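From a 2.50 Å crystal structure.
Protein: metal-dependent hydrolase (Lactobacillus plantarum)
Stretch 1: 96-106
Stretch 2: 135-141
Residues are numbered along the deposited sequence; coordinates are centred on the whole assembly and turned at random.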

# COMPACT_ATOMS: atom_id res chain seq x y z
N SER A 96 -28.61 -2.77 -2.07
CA SER A 96 -27.23 -2.33 -1.93
C SER A 96 -27.29 -0.96 -1.24
O SER A 96 -28.34 -0.32 -1.24
CB SER A 96 -26.55 -2.20 -3.30
OG SER A 96 -26.33 -3.47 -3.87
N LEU A 97 -26.18 -0.52 -0.66
CA LEU A 97 -26.14 0.75 0.04
C LEU A 97 -25.06 1.67 -0.53
O LEU A 97 -23.96 1.22 -0.86
CB LEU A 97 -25.89 0.53 1.53
CG LEU A 97 -26.86 -0.39 2.28
CD1 LEU A 97 -26.45 -0.46 3.74
CD2 LEU A 97 -28.27 0.13 2.15
N PRO A 98 -25.37 2.97 -0.64
CA PRO A 98 -24.43 3.96 -1.17
C PRO A 98 -23.26 4.25 -0.23
O PRO A 98 -22.90 5.41 0.01
CB PRO A 98 -25.32 5.17 -1.41
CG PRO A 98 -26.27 5.09 -0.27
CD PRO A 98 -26.63 3.61 -0.25
N ILE A 99 -22.68 3.20 0.34
CA ILE A 99 -21.53 3.34 1.21
C ILE A 99 -20.42 3.91 0.33
O ILE A 99 -20.37 3.59 -0.86
CB ILE A 99 -21.12 1.98 1.78
CG1 ILE A 99 -22.15 1.54 2.84
CG2 ILE A 99 -19.70 2.03 2.35
CD1 ILE A 99 -21.91 0.16 3.42
N PRO A 100 -19.50 4.72 0.89
CA PRO A 100 -19.29 5.22 2.25
C PRO A 100 -20.05 6.48 2.67
O PRO A 100 -19.61 7.17 3.59
CB PRO A 100 -17.80 5.48 2.27
CG PRO A 100 -17.62 6.16 0.93
CD PRO A 100 -18.43 5.24 0.00
N TYR A 101 -21.15 6.80 2.01
CA TYR A 101 -21.89 8.00 2.37
C TYR A 101 -22.93 7.68 3.43
O TYR A 101 -24.07 7.37 3.11
CB TYR A 101 -22.51 8.59 1.10
CG TYR A 101 -21.49 8.78 0.00
CD1 TYR A 101 -20.46 9.72 0.13
CD2 TYR A 101 -21.49 7.96 -1.14
CE1 TYR A 101 -19.47 9.85 -0.84
CE2 TYR A 101 -20.51 8.08 -2.11
CZ TYR A 101 -19.50 9.03 -1.96
OH TYR A 101 -18.52 9.15 -2.91
N GLU A 102 -22.51 7.78 4.69
CA GLU A 102 -23.37 7.45 5.82
C GLU A 102 -24.82 7.94 5.80
O GLU A 102 -25.74 7.13 5.86
CB GLU A 102 -22.73 7.91 7.13
CG GLU A 102 -23.58 7.58 8.35
CD GLU A 102 -22.94 8.03 9.65
OE1 GLU A 102 -22.60 9.23 9.76
OE2 GLU A 102 -22.79 7.19 10.57
N LEU A 103 -25.01 9.25 5.71
CA LEU A 103 -26.36 9.78 5.74
C LEU A 103 -27.20 9.28 4.57
O LEU A 103 -28.38 8.97 4.73
CB LEU A 103 -26.33 11.32 5.74
CG LEU A 103 -27.50 11.96 6.50
CD1 LEU A 103 -27.53 11.40 7.92
CD2 LEU A 103 -27.34 13.49 6.54
N ASP A 104 -26.58 9.19 3.40
CA ASP A 104 -27.27 8.71 2.21
C ASP A 104 -27.64 7.23 2.34
O ASP A 104 -28.72 6.81 1.92
CB ASP A 104 -26.39 8.94 0.98
CG ASP A 104 -26.10 10.41 0.74
OD1 ASP A 104 -26.96 11.10 0.16
OD2 ASP A 104 -25.02 10.89 1.15
N ALA A 105 -26.74 6.45 2.92
CA ALA A 105 -26.98 5.03 3.12
C ALA A 105 -28.13 4.85 4.11
O ALA A 105 -28.97 3.97 3.93
CB ALA A 105 -25.72 4.36 3.65
N VAL A 106 -28.16 5.68 5.15
CA VAL A 106 -29.21 5.62 6.16
C VAL A 106 -30.55 5.77 5.45
O VAL A 106 -31.53 5.09 5.77
CB VAL A 106 -29.05 6.77 7.20
CG1 VAL A 106 -30.35 7.00 7.96
CG2 VAL A 106 -27.94 6.43 8.18
N PRO A 135 -16.86 2.64 12.41
CA PRO A 135 -17.79 3.58 13.06
C PRO A 135 -18.25 4.72 12.14
O PRO A 135 -19.11 5.53 12.52
CB PRO A 135 -17.00 4.07 14.28
CG PRO A 135 -15.57 3.84 13.90
CD PRO A 135 -15.62 2.52 13.19
N VAL A 136 -17.69 4.78 10.94
CA VAL A 136 -18.06 5.80 9.97
C VAL A 136 -19.50 5.55 9.54
O VAL A 136 -20.18 6.45 9.02
CB VAL A 136 -17.12 5.75 8.73
CG1 VAL A 136 -17.71 6.53 7.57
CG2 VAL A 136 -15.77 6.34 9.09
N LEU A 137 -19.97 4.33 9.76
CA LEU A 137 -21.31 3.93 9.37
C LEU A 137 -22.25 3.60 10.54
O LEU A 137 -23.24 2.89 10.35
CB LEU A 137 -21.22 2.72 8.44
CG LEU A 137 -21.06 2.89 6.92
CD1 LEU A 137 -20.22 4.07 6.58
CD2 LEU A 137 -20.45 1.62 6.33
N GLU A 138 -21.95 4.10 11.73
CA GLU A 138 -22.80 3.80 12.88
C GLU A 138 -24.28 4.06 12.62
O GLU A 138 -25.12 3.20 12.89
CB GLU A 138 -22.38 4.61 14.11
CG GLU A 138 -21.05 4.20 14.69
CD GLU A 138 -20.84 4.76 16.09
OE1 GLU A 138 -21.26 5.91 16.34
OE2 GLU A 138 -20.24 4.03 16.93
N ARG A 139 -24.61 5.24 12.11
CA ARG A 139 -26.01 5.55 11.86
C ARG A 139 -26.67 4.53 10.94
O ARG A 139 -27.87 4.28 11.04
CB ARG A 139 -26.14 6.97 11.29
CG ARG A 139 -25.67 8.04 12.28
CD ARG A 139 -25.87 9.44 11.76
NE ARG A 139 -25.37 10.44 12.70
CZ ARG A 139 -24.09 10.76 12.87
NH1 ARG A 139 -23.15 10.16 12.15
NH2 ARG A 139 -23.74 11.68 13.76
N VAL A 140 -25.87 3.92 10.07
CA VAL A 140 -26.39 2.91 9.15
C VAL A 140 -26.72 1.65 9.94
O VAL A 140 -27.74 1.01 9.71
CB VAL A 140 -25.38 2.54 8.04
CG1 VAL A 140 -25.96 1.45 7.15
CG2 VAL A 140 -25.07 3.77 7.19
N TYR A 141 -25.85 1.30 10.88
CA TYR A 141 -26.08 0.11 11.71
C TYR A 141 -27.34 0.29 12.56
O TYR A 141 -28.17 -0.62 12.66
CB TYR A 141 -24.88 -0.15 12.64
CG TYR A 141 -23.55 -0.15 11.94
CD1 TYR A 141 -23.42 -0.62 10.63
CD2 TYR A 141 -22.40 0.31 12.59
CE1 TYR A 141 -22.19 -0.64 9.98
CE2 TYR A 141 -21.17 0.29 11.95
CZ TYR A 141 -21.07 -0.18 10.65
OH TYR A 141 -19.86 -0.19 10.00
O HOH W 1 -20.70 7.60 12.12

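A single carboxylate, that of Glu102, makes three interactions at the start of a neighbouring helix and the 3-10 segment before it: it accepts a backbone N-H, pairs with an arginine side chain, and accepts a hydrogen bond from a water that also donates to a backbone carbonyl. The general principle is that the opening turn of a helix leaves amide groups without the carbonyl partners available further along, so an acidic side chain from elsewhere in the fold can supply an acceptor. Here Leu137 occupies the N-cap position, and Arg139 N donates to Glu102 OE2 over 3.1 Å at an angle of 154°. The neighbouring amide is less well placed: Glu138 N lies 3.4 Å from Glu102 OE2, but the angle is too poor for a hydrogen bond.

The other carboxylate oxygen completes a salt bridge. Glu102 OE1 sits 2.6 Å from Arg139 NH1, at the edge of the guanidinium and near its plane. The distance is short, yet the N-H...acceptor angle of 126° makes the hydrogen bond weak, so charge attraction is better satisfied here than directionality. Arg139 thus engages the same carboxylate through both its backbone and its side chain. Both chi1 and chi2 of Glu102 are t, an extended arrangement that carries the carboxylate across to the other stretch although the CA-to-CB bond points sideways.

Proximity alone does not make a bond, as Val136 O illustrates: it lies 3.1 Å from Glu102 OE2, but both atoms are acceptors. Water 1 resolves a similar problem for a different carbonyl. It donates to Glu102 OE2 and to Pro135 O, each at 2.6 Å, and so links two acceptors that could not bond to each other directly.

Beside this polar cluster, aliphatic side chains pack around Val140. Its CG2 approaches Ala105 CB at 3.6 Å and Val106 CG2 at 4.0 Å, while its CG1 meets Leu97 CD1 at 3.9 Å. The two methyls therefore touch different parts of the first stretch, the helix and the loop that precedes it. The small side chain of Ala105 points toward the second stretch, and the backbones come close here, with Val106 CA 4.9 Å from Val140 CA. Val106 CG2 also rests 3.6 Å from Arg139 CB, adding an apolar contact at the base of the charged side chain. Earlier in both stretches, Ile99 CD1 packs against Leu137 CD2 at 3.6 Å; the CA-to-CB bonds of both residues point sideways, but their side-chain ends come nearer to the opposing stretch.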